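Local coordinates for aminopeptidase N (Francisella tularensis subsp. tularensis, PDB 5DLL), which probably cleaves amino acids from the N-termini of peptides, working as a zinc-dependent aminopeptidase of the M1 family, at residues S117-Y122 and F137-Y142; M263-P268 and K278-F283; M372-R377 and F387-V392; R401-L406 and S446-W451. All blocks are in the same frame, centred on the assembly; numbering follows the deposited sequence.

Contact 1. Residues S117-Y122 and F137-Y142; sequences SLEGLY and FRKITY. With NA (sodium ion), chain R.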
loop_
_atom_site.group_PDB
_atom_site.type_symbol
_atom_site.label_atom_id
_atom_site.label_comp_id
_atom_site.label_asym_id
_atom_site.label_seq_id
_atom_site.Cartn_x
_atom_site.Cartn_y
_atom_site.Cartn_z
ATOM N N SER A 117 -10.183 4.516 -22.361
ATOM C CA SER A 117 -8.890 3.971 -21.927
ATOM C C SER A 117 -8.504 4.380 -20.497
ATOM O O SER A 117 -7.562 3.823 -19.928
ATOM C CB SER A 117 -7.783 4.418 -22.886
ATOM O OG SER A 117 -7.435 5.779 -22.674
ATOM N N LEU A 118 -9.213 5.364 -19.940
ATOM C CA LEU A 118 -8.965 5.873 -18.585
ATOM C C LEU A 118 -7.597 6.552 -18.460
ATOM O O LEU A 118 -6.972 6.531 -17.398
ATOM C CB LEU A 118 -9.137 4.766 -17.534
ATOM C CG LEU A 118 -10.490 4.041 -17.551
ATOM C CD1 LEU A 118 -10.452 2.809 -16.656
ATOM C CD2 LEU A 118 -11.624 4.976 -17.143
ATOM N N GLU A 119 -7.153 7.152 -19.562
ATOM C CA GLU A 119 -5.936 7.956 -19.609
ATOM C C GLU A 119 -6.244 9.224 -20.386
ATOM O O GLU A 119 -7.324 9.351 -20.955
ATOM C CB GLU A 119 -4.817 7.207 -20.325
ATOM C CG GLU A 119 -4.355 5.933 -19.653
ATOM C CD GLU A 119 -3.090 5.392 -20.288
ATOM O OE1 GLU A 119 -2.923 5.567 -21.519
ATOM O OE2 GLU A 119 -2.262 4.804 -19.558
ATOM N N GLY A 120 -5.295 10.153 -20.428
ATOM C CA GLY A 120 -5.508 11.440 -21.089
ATOM C C GLY A 120 -6.732 12.134 -20.531
ATOM O O GLY A 120 -7.059 11.969 -19.360
ATOM N N LEU A 121 -7.416 12.902 -21.367
ATOM C CA LEU A 121 -8.637 13.575 -20.951
ATOM C C LEU A 121 -9.816 12.661 -21.251
ATOM O O LEU A 121 -9.969 12.201 -22.382
ATOM C CB LEU A 121 -8.780 14.908 -21.687
ATOM C CG LEU A 121 -9.971 15.797 -21.331
ATOM C CD1 LEU A 121 -10.015 16.109 -19.845
ATOM C CD2 LEU A 121 -9.889 17.083 -22.136
ATOM N N TYR A 122 -10.632 12.377 -20.239
ATOM C CA TYR A 122 -11.860 11.610 -20.439
ATOM C C TYR A 122 -13.024 12.243 -19.686
ATOM O O TYR A 122 -12.833 13.186 -18.929
ATOM C CB TYR A 122 -11.661 10.140 -20.048
ATOM C CG TYR A 122 -11.163 9.913 -18.644
ATOM C CD1 TYR A 122 -12.051 9.834 -17.574
ATOM C CD2 TYR A 122 -9.805 9.750 -18.387
ATOM C CE1 TYR A 122 -11.596 9.619 -16.282
ATOM C CE2 TYR A 122 -9.342 9.530 -17.101
ATOM C CZ TYR A 122 -10.242 9.469 -16.055
ATOM O OH TYR A 122 -9.788 9.252 -14.780
ATOM N N PHE A 137 -0.402 11.623 -20.985
ATOM C CA PHE A 137 -0.403 13.023 -21.424
ATOM C C PHE A 137 -0.285 13.143 -22.935
ATOM O O PHE A 137 -0.864 14.053 -23.528
ATOM C CB PHE A 137 0.707 13.837 -20.755
ATOM C CG PHE A 137 0.640 15.313 -21.064
ATOM C CD1 PHE A 137 -0.347 16.104 -20.500
ATOM C CD2 PHE A 137 1.558 15.906 -21.920
ATOM C CE1 PHE A 137 -0.420 17.457 -20.777
ATOM C CE2 PHE A 137 1.490 17.258 -22.198
ATOM C CZ PHE A 137 0.500 18.036 -21.627
ATOM N N ARG A 138 0.462 12.228 -23.555
ATOM C CA ARG A 138 0.576 12.185 -25.019
ATOM C C ARG A 138 -0.773 12.041 -25.734
ATOM O O ARG A 138 -0.893 12.442 -26.884
ATOM C CB ARG A 138 1.528 11.070 -25.461
ATOM C CG ARG A 138 1.039 9.656 -25.181
ATOM C CD ARG A 138 2.091 8.624 -25.553
ATOM N NE ARG A 138 3.291 8.743 -24.725
ATOM C CZ ARG A 138 4.393 8.007 -24.873
ATOM N NH1 ARG A 138 4.467 7.083 -25.822
ATOM N NH2 ARG A 138 5.433 8.197 -24.064
ATOM N N LYS A 139 -1.778 11.486 -25.049
ATOM C CA LYS A 139 -3.155 11.441 -25.559
ATOM C C LYS A 139 -3.946 12.754 -25.389
ATOM O O LYS A 139 -5.175 12.757 -25.535
ATOM C CB LYS A 139 -3.946 10.316 -24.880
ATOM C CG LYS A 139 -3.425 8.913 -25.120
ATOM C CD LYS A 139 -4.446 7.890 -24.647
ATOM C CE LYS A 139 -3.910 6.467 -24.718
ATOM N NZ LYS A 139 -4.901 5.478 -24.200
ATOM N N ILE A 140 -3.263 13.854 -25.069
ATOM C CA ILE A 140 -3.920 15.151 -24.890
ATOM C C ILE A 140 -3.370 16.162 -25.888
ATOM O O ILE A 140 -4.133 16.830 -26.580
ATOM C CB ILE A 140 -3.758 15.669 -23.446
ATOM C CG1 ILE A 140 -4.413 14.687 -22.468
ATOM C CG2 ILE A 140 -4.377 17.056 -23.298
ATOM C CD1 ILE A 140 -4.202 15.014 -21.008
ATOM N N THR A 141 -2.047 16.288 -25.939
ATOM C CA THR A 141 -1.378 17.039 -27.001
ATOM C C THR A 141 0.006 16.433 -27.196
ATOM O O THR A 141 0.404 15.544 -26.440
ATOM C CB THR A 141 -1.322 18.562 -26.702
ATOM O OG1 THR A 141 -1.139 19.311 -27.920
ATOM C CG2 THR A 141 -0.216 18.898 -25.706
ATOM N N TYR A 142 0.716 16.901 -28.220
ATOM C CA TYR A 142 2.031 16.361 -28.572
ATOM C C TYR A 142 3.085 16.883 -27.605
ATOM O O TYR A 142 3.247 18.094 -27.456
ATOM C CB TYR A 142 2.417 16.733 -30.008
ATOM C CG TYR A 142 1.708 15.929 -31.084
ATOM C CD1 TYR A 142 2.169 14.672 -31.456
ATOM C CD2 TYR A 142 0.590 16.435 -31.741
ATOM C CE1 TYR A 142 1.530 13.935 -32.443
ATOM C CE2 TYR A 142 -0.054 15.705 -32.730
ATOM C CZ TYR A 142 0.420 14.458 -33.079
ATOM O OH TYR A 142 -0.213 13.728 -34.061
HETATM NA NA NA R . -1.811 21.334 -29.119
#
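Lys-139 reaches across to the 117-122 loop and sets its ammonium group between Ser-117 and Glu-119. Its CG stands anti to the carbonyl carbon (chi1 -62°), and the chain, extended beyond that atom, carries NZ to the loop. Lys-139 NZ lies 3.3 Å from Glu-119 OE1 in a salt bridge whose hydrogen bond is weak. A second bond, also weak, runs from Lys-139 NZ to Ser-117 OG, 3.0 Å away, and that hydroxyl has Asn-115 as its stronger partner.

Nearer the backbone of Lys-139, the contact turns apolar. The main chains come closest where Gly-120 CA stands 5.1 Å from Lys-139 CA; phi is positive at this glycine, and a side chain there would run into Lys-139 CB. Ile-140 fills the next place: its CG1 rests 3.7 Å from Gly-120 CA and 4.4 Å from Leu-121 CB. One residue on, Thr-141 turns to a different task, its OG1 binding the sodium ion together with Thr-106 and the carbonyl of Val-44.

The hairpin of strands 122-123 and 128-131 leaves from the end of segment 117-122, and the chain returns at 137-142; salt bridge and apolar patch lie at the base of this β-hairpin, in the M1 N-terminal domain.

Contact 2. Residues M263-P268 and K278-F283; sequences MIVAVP and KGLNIF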
loop_
_atom_site.group_PDB
_atom_site.type_symbol
_atom_site.label_atom_id
_atom_site.label_comp_id
_atom_site.label_asym_id
_atom_site.label_seq_id
_atom_site.Cartn_x
_atom_site.Cartn_y
_atom_site.Cartn_z
ATOM N N MET A 263 -5.690 21.358 -3.722
ATOM C CA MET A 263 -7.013 20.854 -4.054
ATOM C C MET A 263 -7.044 19.337 -4.035
ATOM O O MET A 263 -6.042 18.681 -4.319
ATOM C CB MET A 263 -7.429 21.358 -5.434
ATOM C CG MET A 263 -7.667 22.857 -5.498
ATOM S SD MET A 263 -7.757 23.465 -7.191
ATOM C CE MET A 263 -6.024 23.478 -7.653
ATOM N N ILE A 264 -8.201 18.794 -3.676
ATOM C CA ILE A 264 -8.485 17.369 -3.807
ATOM C C ILE A 264 -9.803 17.235 -4.553
ATOM O O ILE A 264 -10.715 18.036 -4.352
ATOM C CB ILE A 264 -8.596 16.662 -2.441
ATOM C CG1 ILE A 264 -7.225 16.595 -1.763
ATOM C CG2 ILE A 264 -9.177 15.258 -2.599
ATOM C CD1 ILE A 264 -7.256 16.019 -0.363
ATOM N N VAL A 265 -9.888 16.232 -5.424
ATOM C CA VAL A 265 -11.118 15.935 -6.146
ATOM C C VAL A 265 -11.438 14.452 -5.990
ATOM O O VAL A 265 -10.616 13.596 -6.321
ATOM C CB VAL A 265 -11.007 16.306 -7.638
ATOM C CG1 VAL A 265 -12.322 16.026 -8.358
ATOM C CG2 VAL A 265 -10.599 17.769 -7.793
ATOM N N ALA A 266 -12.632 14.166 -5.474
ATOM C CA ALA A 266 -13.090 12.799 -5.246
ATOM C C ALA A 266 -14.224 12.437 -6.198
ATOM O O ALA A 266 -15.264 13.107 -6.221
ATOM C CB ALA A 266 -13.544 12.633 -3.807
ATOM N N VAL A 267 -14.025 11.369 -6.965
ATOM C CA VAL A 267 -15.025 10.906 -7.928
ATOM C C VAL A 267 -15.213 9.389 -7.847
ATOM O O VAL A 267 -14.278 8.675 -7.484
ATOM C CB VAL A 267 -14.646 11.307 -9.367
ATOM C CG1 VAL A 267 -14.972 12.775 -9.602
ATOM C CG2 VAL A 267 -13.172 11.025 -9.646
ATOM N N PRO A 268 -16.426 8.895 -8.172
ATOM C CA PRO A 268 -16.650 7.446 -8.155
ATOM C C PRO A 268 -15.871 6.669 -9.228
ATOM O O PRO A 268 -15.709 7.145 -10.354
ATOM C CB PRO A 268 -18.162 7.318 -8.391
ATOM C CG PRO A 268 -18.730 8.625 -7.967
ATOM C CD PRO A 268 -17.691 9.634 -8.348
ATOM N N LYS A 278 0.187 17.330 -9.038
ATOM C CA LYS A 278 0.723 18.465 -8.291
ATOM C C LYS A 278 -0.353 19.512 -7.986
ATOM O O LYS A 278 -0.931 20.104 -8.895
ATOM C CB LYS A 278 1.892 19.086 -9.063
ATOM C CG LYS A 278 2.503 20.345 -8.459
ATOM C CD LYS A 278 3.106 20.112 -7.084
ATOM C CE LYS A 278 3.992 21.279 -6.656
ATOM N NZ LYS A 278 5.384 21.130 -7.166
ATOM N N GLY A 279 -0.629 19.705 -6.696
ATOM C CA GLY A 279 -1.598 20.700 -6.233
ATOM C C GLY A 279 -3.050 20.278 -6.394
ATOM O O GLY A 279 -3.967 21.010 -6.018
ATOM N N LEU A 280 -3.259 19.081 -6.931
ATOM C CA LEU A 280 -4.575 18.657 -7.391
ATOM C C LEU A 280 -4.616 17.137 -7.360
ATOM O O LEU A 280 -4.576 16.469 -8.386
ATOM C CB LEU A 280 -4.843 19.198 -8.804
ATOM C CG LEU A 280 -6.197 18.889 -9.455
ATOM C CD1 LEU A 280 -7.366 19.141 -8.519
ATOM C CD2 LEU A 280 -6.356 19.703 -10.726
ATOM N N ASN A 281 -4.654 16.592 -6.156
ATOM C CA ASN A 281 -4.706 15.155 -5.995
ATOM C C ASN A 281 -6.106 14.692 -6.355
ATOM O O ASN A 281 -7.077 15.429 -6.171
ATOM C CB ASN A 281 -4.342 14.762 -4.564
ATOM C CG ASN A 281 -2.900 15.096 -4.211
ATOM O OD1 ASN A 281 -2.127 15.576 -5.047
ATOM N ND2 ASN A 281 -2.526 14.832 -2.965
ATOM N N ILE A 282 -6.200 13.489 -6.908
ATOM C CA ILE A 282 -7.477 12.923 -7.319
ATOM C C ILE A 282 -7.574 11.547 -6.694
ATOM O O ILE A 282 -6.604 10.786 -6.695
ATOM C CB ILE A 282 -7.605 12.841 -8.859
ATOM C CG1 ILE A 282 -7.408 14.231 -9.482
ATOM C CG2 ILE A 282 -8.970 12.288 -9.267
ATOM C CD1 ILE A 282 -7.690 14.301 -10.970
ATOM N N PHE A 283 -8.747 11.246 -6.147
ATOM C CA PHE A 283 -8.971 9.999 -5.426
ATOM C C PHE A 283 -10.280 9.376 -5.858
ATOM O O PHE A 283 -11.199 10.074 -6.285
ATOM C CB PHE A 283 -9.068 10.243 -3.914
ATOM C CG PHE A 283 -7.822 10.802 -3.290
ATOM C CD1 PHE A 283 -7.587 12.171 -3.288
ATOM C CD2 PHE A 283 -6.904 9.967 -2.663
ATOM C CE1 PHE A 283 -6.446 12.695 -2.696
ATOM C CE2 PHE A 283 -5.762 10.489 -2.068
ATOM C CZ PHE A 283 -5.530 11.854 -2.089
#
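Met-263 to Val-267 runs parallel to Leu-280 to Phe-283, and five backbone hydrogen bonds lace the two strands together, from Met-263 N to Gly-279 O at 2.9 Å through to Val-267 N to Phe-283 O at 3.2 Å. The close packing lies on both faces. On one, Leu-280 CD1 settles 3.6 Å from Val-265 CG2 and 3.8 Å from Met-263 CB. On the other, Phe-283 holds CG anti to the carbonyl carbon (chi1 -63°), which carries its ring to Ile-264, and Ile-264 CG2 meets Phe-283 CD1 obliquely at 3.5 Å. The same ring touches Val-306 and Glu-310 of helix 297-312, which carries the zinc ligand His-309. These are neighbouring strands of the mixed five-stranded sheet in the catalytic domain, and the connection between them, which includes the short strand 274-275, holds the Gly-Ala-Met-Glu-Asn sequence that marks M1 aminopeptidases. Toward Val-267 the fit slackens: this residue is poorly ordered and partly exposed, and Val-267 CG2 comes no nearer than 4.4 Å to Ile-282 CG2.

Contact 3. Residues M372-R377 and F387-V392; sequences MSHPIR and FYTVTV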
loop_
_atom_site.group_PDB
_atom_site.type_symbol
_atom_site.label_atom_id
_atom_site.label_comp_id
_atom_site.label_asym_id
_atom_site.label_seq_id
_atom_site.Cartn_x
_atom_site.Cartn_y
_atom_site.Cartn_z
ATOM N N MET A 372 8.527 -14.798 -10.991
ATOM C CA MET A 372 8.375 -13.359 -11.219
ATOM C C MET A 372 9.393 -12.520 -10.441
ATOM O O MET A 372 9.345 -11.293 -10.504
ATOM C CB MET A 372 6.961 -12.906 -10.829
ATOM C CG MET A 372 5.832 -13.653 -11.529
ATOM S SD MET A 372 5.782 -13.361 -13.309
ATOM C CE MET A 372 5.172 -11.675 -13.368
ATOM N N SER A 373 10.301 -13.171 -9.712
ATOM C CA SER A 373 11.285 -12.477 -8.877
ATOM C C SER A 373 12.057 -11.407 -9.644
ATOM O O SER A 373 12.410 -11.600 -10.806
ATOM C CB SER A 373 12.274 -13.480 -8.283
ATOM O OG SER A 373 12.988 -14.152 -9.308
ATOM N N HIS A 374 12.313 -10.281 -8.982
ATOM C CA HIS A 374 13.062 -9.181 -9.585
ATOM C C HIS A 374 13.690 -8.271 -8.525
ATOM O O HIS A 374 13.310 -8.335 -7.354
ATOM C CB HIS A 374 12.167 -8.364 -10.538
ATOM C CG HIS A 374 10.935 -7.795 -9.898
ATOM N ND1 HIS A 374 9.822 -8.557 -9.619
ATOM C CD2 HIS A 374 10.631 -6.532 -9.517
ATOM C CE1 HIS A 374 8.890 -7.792 -9.076
ATOM N NE2 HIS A 374 9.356 -6.558 -9.003
ATOM N N PRO A 375 14.673 -7.439 -8.929
ATOM C CA PRO A 375 15.206 -6.441 -8.002
ATOM C C PRO A 375 14.259 -5.250 -7.897
ATOM O O PRO A 375 13.333 -5.125 -8.702
ATOM C CB PRO A 375 16.540 -6.014 -8.648
ATOM C CG PRO A 375 16.699 -6.833 -9.895
ATOM C CD PRO A 375 15.342 -7.363 -10.240
ATOM N N ILE A 376 14.486 -4.379 -6.920
ATOM C CA ILE A 376 13.647 -3.185 -6.764
ATOM C C ILE A 376 13.879 -2.182 -7.906
ATOM O O ILE A 376 12.989 -1.381 -8.231
ATOM C CB ILE A 376 13.813 -2.526 -5.371
ATOM C CG1 ILE A 376 15.223 -1.954 -5.178
ATOM C CG2 ILE A 376 13.475 -3.534 -4.278
ATOM C CD1 ILE A 376 15.375 -1.102 -3.934
ATOM N N ARG A 377 15.074 -2.231 -8.501
ATOM C CA ARG A 377 15.353 -1.535 -9.758
ATOM C C ARG A 377 15.724 -2.570 -10.827
ATOM O O ARG A 377 16.896 -2.958 -10.947
ATOM C CB ARG A 377 16.472 -0.507 -9.588
ATOM C CG ARG A 377 16.723 0.336 -10.834
ATOM C CD ARG A 377 17.962 1.198 -10.688
ATOM N NE ARG A 377 19.134 0.384 -10.384
ATOM C CZ ARG A 377 20.270 0.840 -9.862
ATOM N NH1 ARG A 377 20.426 2.134 -9.581
ATOM N NH2 ARG A 377 21.260 -0.013 -9.617
ATOM N N PHE A 387 6.406 -3.016 -12.968
ATOM C CA PHE A 387 6.939 -2.214 -11.866
ATOM C C PHE A 387 6.010 -2.105 -10.652
ATOM O O PHE A 387 6.480 -1.863 -9.542
ATOM C CB PHE A 387 7.268 -0.800 -12.352
ATOM C CG PHE A 387 8.393 -0.737 -13.347
ATOM C CD1 PHE A 387 9.640 -1.267 -13.041
ATOM C CD2 PHE A 387 8.213 -0.117 -14.578
ATOM C CE1 PHE A 387 10.681 -1.200 -13.950
ATOM C CE2 PHE A 387 9.251 -0.042 -15.486
ATOM C CZ PHE A 387 10.486 -0.584 -15.173
ATOM N N TYR A 388 4.705 -2.258 -10.858
ATOM C CA TYR A 388 3.734 -2.090 -9.772
ATOM C C TYR A 388 3.629 -3.360 -8.925
ATOM O O TYR A 388 2.646 -4.097 -9.005
ATOM C CB TYR A 388 2.365 -1.673 -10.333
ATOM C CG TYR A 388 2.406 -0.450 -11.241
ATOM C CD1 TYR A 388 3.384 0.536 -11.084
ATOM C CD2 TYR A 388 1.454 -0.266 -12.244
ATOM C CE1 TYR A 388 3.421 1.650 -11.903
ATOM C CE2 TYR A 388 1.487 0.853 -13.068
ATOM C CZ TYR A 388 2.475 1.808 -12.888
ATOM O OH TYR A 388 2.536 2.927 -13.680
ATOM N N THR A 389 4.657 -3.590 -8.110
ATOM C CA THR A 389 4.792 -4.807 -7.311
ATOM C C THR A 389 5.226 -4.473 -5.894
ATOM O O THR A 389 5.796 -3.408 -5.646
ATOM C CB THR A 389 5.859 -5.743 -7.905
ATOM O OG1 THR A 389 7.106 -5.044 -8.015
ATOM C CG2 THR A 389 5.443 -6.235 -9.277
ATOM N N VAL A 390 4.961 -5.395 -4.970
ATOM C CA VAL A 390 5.386 -5.238 -3.574
ATOM C C VAL A 390 6.910 -5.158 -3.426
ATOM O O VAL A 390 7.417 -4.453 -2.558
ATOM C CB VAL A 390 4.812 -6.343 -2.652
ATOM C CG1 VAL A 390 3.298 -6.226 -2.575
ATOM C CG2 VAL A 390 5.212 -7.737 -3.118
ATOM N N THR A 391 7.640 -5.868 -4.278
ATOM C CA THR A 391 9.092 -5.724 -4.339
ATOM C C THR A 391 9.500 -4.262 -4.571
ATOM O O THR A 391 10.288 -3.710 -3.811
ATOM C CB THR A 391 9.687 -6.605 -5.453
ATOM O OG1 THR A 391 9.497 -7.988 -5.121
ATOM C CG2 THR A 391 11.178 -6.320 -5.647
ATOM N N VAL A 392 8.958 -3.640 -5.613
ATOM C CA VAL A 392 9.360 -2.282 -5.990
ATOM C C VAL A 392 8.900 -1.235 -4.960
ATOM O O VAL A 392 9.652 -0.323 -4.624
ATOM C CB VAL A 392 8.831 -1.912 -7.398
ATOM C CG1 VAL A 392 9.083 -0.443 -7.724
ATOM C CG2 VAL A 392 9.472 -2.795 -8.458
#
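The loop 372-377 passes the first turn of helix 390-423, coming closest where Ile-376 CA lies 4.4 Å from Val-392 CA. Thr-389 is the N-cap of that helix: its OG1 accepts a weak capping bond from Val-392 N at 3.3 Å. His-374, its CG between the backbone N and the carbonyl carbon (chi1 57°), points its ring at this cap, and His-374 NE2 and Thr-389 OG1 hydrogen-bond tip to tip at 2.9 Å. At the other nitrogen, His-374 ND1 donates a nearly straight bond (167°) to Met-372 O, 2.9 Å away and close to the ring plane, so both nitrogens are gripped and the ring's rotation is fixed. Thr-391 slides past in the opposite direction and lays CG2 over one face of the His-374 ring, 4.1 Å from its centroid, a CH-π contact. Its hydroxyl turns to Glu-367 of helix 349-369. Val-392, its side chain about 6 Å from that of the zinc ligand Glu-332, puts CG2 at the imidazole edge. Ile-376 CG2 packs 3.9 Å from Thr-391 CG2.

Contact 4. Residues R401-L406 and S446-W451; sequences RMIHTL and SLFKRW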
loop_
_atom_site.group_PDB
_atom_site.type_symbol
_atom_site.label_atom_id
_atom_site.label_comp_id
_atom_site.label_asym_id
_atom_site.label_seq_id
_atom_site.Cartn_x
_atom_site.Cartn_y
_atom_site.Cartn_z
ATOM N N ARG A 401 14.340 2.706 4.637
ATOM C CA ARG A 401 14.333 2.540 6.087
ATOM C C ARG A 401 15.674 2.029 6.619
ATOM O O ARG A 401 16.098 2.411 7.706
ATOM C CB ARG A 401 13.207 1.584 6.495
ATOM C CG ARG A 401 13.109 1.328 7.988
ATOM C CD ARG A 401 11.898 0.474 8.321
ATOM N NE ARG A 401 10.648 1.179 8.054
ATOM C CZ ARG A 401 10.133 2.134 8.824
ATOM N NH1 ARG A 401 10.754 2.534 9.930
ATOM N NH2 ARG A 401 8.990 2.705 8.484
ATOM N N MET A 402 16.330 1.162 5.856
ATOM C CA MET A 402 17.649 0.648 6.233
ATOM C C MET A 402 18.721 1.735 6.284
ATOM O O MET A 402 19.694 1.609 7.027
ATOM C CB MET A 402 18.094 -0.463 5.277
ATOM C CG MET A 402 17.731 -1.861 5.747
ATOM S SD MET A 402 18.017 -3.107 4.480
ATOM C CE MET A 402 19.779 -2.954 4.244
ATOM N N ILE A 403 18.548 2.787 5.487
ATOM C CA ILE A 403 19.455 3.935 5.514
ATOM C C ILE A 403 19.143 4.808 6.730
ATOM O O ILE A 403 20.049 5.372 7.346
ATOM C CB ILE A 403 19.360 4.782 4.227
ATOM C CG1 ILE A 403 19.665 3.927 2.988
ATOM C CG2 ILE A 403 20.339 5.943 4.287
ATOM C CD1 ILE A 403 19.292 4.582 1.674
ATOM N N HIS A 404 17.860 4.922 7.066
ATOM C CA HIS A 404 17.445 5.570 8.305
ATOM C C HIS A 404 18.083 4.880 9.516
ATOM O O HIS A 404 18.568 5.545 10.428
ATOM C CB HIS A 404 15.918 5.552 8.436
ATOM C CG HIS A 404 15.407 6.321 9.613
ATOM N ND1 HIS A 404 15.416 5.813 10.895
ATOM C CD2 HIS A 404 14.877 7.562 9.705
ATOM C CE1 HIS A 404 14.914 6.708 11.725
ATOM N NE2 HIS A 404 14.577 7.778 11.028
ATOM N N THR A 405 18.077 3.548 9.510
ATOM C CA THR A 405 18.670 2.744 10.585
ATOM C C THR A 405 20.180 2.982 10.707
ATOM O O THR A 405 20.706 3.111 11.813
ATOM C CB THR A 405 18.406 1.235 10.355
ATOM O OG1 THR A 405 17.000 1.014 10.189
ATOM C CG2 THR A 405 18.894 0.399 11.523
ATOM N N LEU A 406 20.864 3.052 9.567
ATOM C CA LEU A 406 22.313 3.262 9.540
ATOM C C LEU A 406 22.737 4.663 9.986
ATOM O O LEU A 406 23.743 4.810 10.681
ATOM C CB LEU A 406 22.870 2.978 8.141
ATOM C CG LEU A 406 22.894 1.502 7.729
ATOM C CD1 LEU A 406 23.183 1.361 6.242
ATOM C CD2 LEU A 406 23.910 0.714 8.546
ATOM N N SER A 446 28.779 2.531 -1.041
ATOM C CA SER A 446 28.989 1.887 -2.340
ATOM C C SER A 446 28.449 0.459 -2.345
ATOM O O SER A 446 27.824 0.035 -3.318
ATOM C CB SER A 446 30.472 1.895 -2.727
ATOM O OG SER A 446 30.856 3.167 -3.221
ATOM N N LEU A 447 28.696 -0.273 -1.259
ATOM C CA LEU A 447 28.236 -1.656 -1.123
ATOM C C LEU A 447 26.727 -1.722 -0.905
ATOM O O LEU A 447 26.072 -2.691 -1.292
ATOM C CB LEU A 447 28.946 -2.349 0.045
ATOM C CG LEU A 447 28.851 -3.879 0.073
ATOM C CD1 LEU A 447 29.764 -4.508 -0.976
ATOM C CD2 LEU A 447 29.185 -4.403 1.459
ATOM N N PHE A 448 26.183 -0.694 -0.266
ATOM C CA PHE A 448 24.750 -0.619 -0.040
ATOM C C PHE A 448 23.960 -0.505 -1.353
ATOM O O PHE A 448 22.847 -1.023 -1.450
ATOM C CB PHE A 448 24.433 0.563 0.871
ATOM C CG PHE A 448 22.997 0.638 1.274
ATOM C CD1 PHE A 448 22.520 -0.139 2.314
ATOM C CD2 PHE A 448 22.118 1.476 0.607
ATOM C CE1 PHE A 448 21.192 -0.078 2.689
ATOM C CE2 PHE A 448 20.787 1.541 0.976
ATOM C CZ PHE A 448 20.325 0.762 2.020
ATOM N N LYS A 449 24.536 0.164 -2.356
ATOM C CA LYS A 449 23.894 0.318 -3.675
ATOM C C LYS A 449 23.526 -1.010 -4.342
ATOM O O LYS A 449 22.598 -1.068 -5.154
ATOM C CB LYS A 449 24.785 1.140 -4.614
ATOM C CG LYS A 449 24.744 2.627 -4.315
ATOM C CD LYS A 449 25.805 3.398 -5.076
ATOM C CE LYS A 449 25.762 4.869 -4.707
ATOM N NZ LYS A 449 26.878 5.631 -5.324
ATOM N N ARG A 450 24.256 -2.066 -3.986
ATOM C CA ARG A 450 23.996 -3.426 -4.463
ATOM C C ARG A 450 22.582 -3.951 -4.119
ATOM O O ARG A 450 22.111 -4.902 -4.747
ATOM C CB ARG A 450 25.084 -4.364 -3.909
ATOM C CG ARG A 450 25.033 -5.816 -4.361
ATOM C CD ARG A 450 25.048 -5.969 -5.873
ATOM N NE ARG A 450 24.908 -7.370 -6.271
ATOM C CZ ARG A 450 24.593 -7.782 -7.497
ATOM N NH1 ARG A 450 24.378 -6.904 -8.475
ATOM N NH2 ARG A 450 24.490 -9.085 -7.747
ATOM N N TRP A 451 21.914 -3.340 -3.136
ATOM C CA TRP A 451 20.505 -3.651 -2.823
ATOM C C TRP A 451 19.543 -3.374 -3.991
ATOM O O TRP A 451 18.535 -4.069 -4.155
ATOM C CB TRP A 451 20.025 -2.858 -1.598
ATOM C CG TRP A 451 20.389 -3.464 -0.273
ATOM C CD1 TRP A 451 21.368 -3.046 0.582
ATOM C CD2 TRP A 451 19.759 -4.589 0.358
ATOM N NE1 TRP A 451 21.395 -3.845 1.699
ATOM C CE2 TRP A 451 20.419 -4.800 1.587
ATOM C CE3 TRP A 451 18.709 -5.444 -0.002
ATOM C CZ2 TRP A 451 20.061 -5.833 2.462
ATOM C CZ3 TRP A 451 18.352 -6.468 0.871
ATOM C CH2 TRP A 451 19.028 -6.652 2.088
#
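Met-402 and Phe-448 are brought together by two torsions: the phenyl group stands anti to its backbone N (chi1 -174°), reaching out to helix 390-423, and the methionine bends at its last bond (chi3 62°), turning CE in against the aromatic pair. The result is a Met-aromatic contact. Met-402 SD sits over one face of the Trp-451 indole, 4.3 Å from the centroid of the six-membered ring and 26° off its normal, displaced toward the rim. Met-402 CE also reaches Phe-448 CE1 at 3.6 Å, so the thioether touches both aromatic rings.

Phe-448 is wedged further by Ile-403, whose CG1 and CD1 come up obliquely to CE2 and CZ of the ring, and more distantly by Leu-406. All five side chains are buried, and no hydrogen bond crosses between the segments. The indole nitrogen is satisfied from outside, Trp-451 NE1 donating to His-494 O. Pro-496, on strand 495-502, also touches Met-402 and Leu-406, so this hydrophobic cluster joins helix 390-423 and the 446-451 turn to that strand. Within the aromatic pair, Trp-451 CD1 stands 3.5 Å above the plane of the Phe-448 ring, near its rim.

How the contacts relate
All four contacts follow one another along the chain, each closing before the next opens, so none nest or cross. Contact 1 closes a short hairpin excursion in the N-terminal domain. Contact 2 closes a short connection between parallel strands in the catalytic domain; its nearest atoms are about 6 Å from contact 1. Contact 3 pins the loop after helix 349-369 to the start of helix 390-423, and contact 4 closes the widest span, joining that helix to the 446-451 segment, 40 residues further on. Contacts 3 and 4 meet directly, Ile-376 CG1 lying 4.1 Å from Trp-451 O. Contacts 2 and 3 approach the zinc ion, with Phe-283 about 9 Å and Val-392 about 10 Å from it, measured from the side chains.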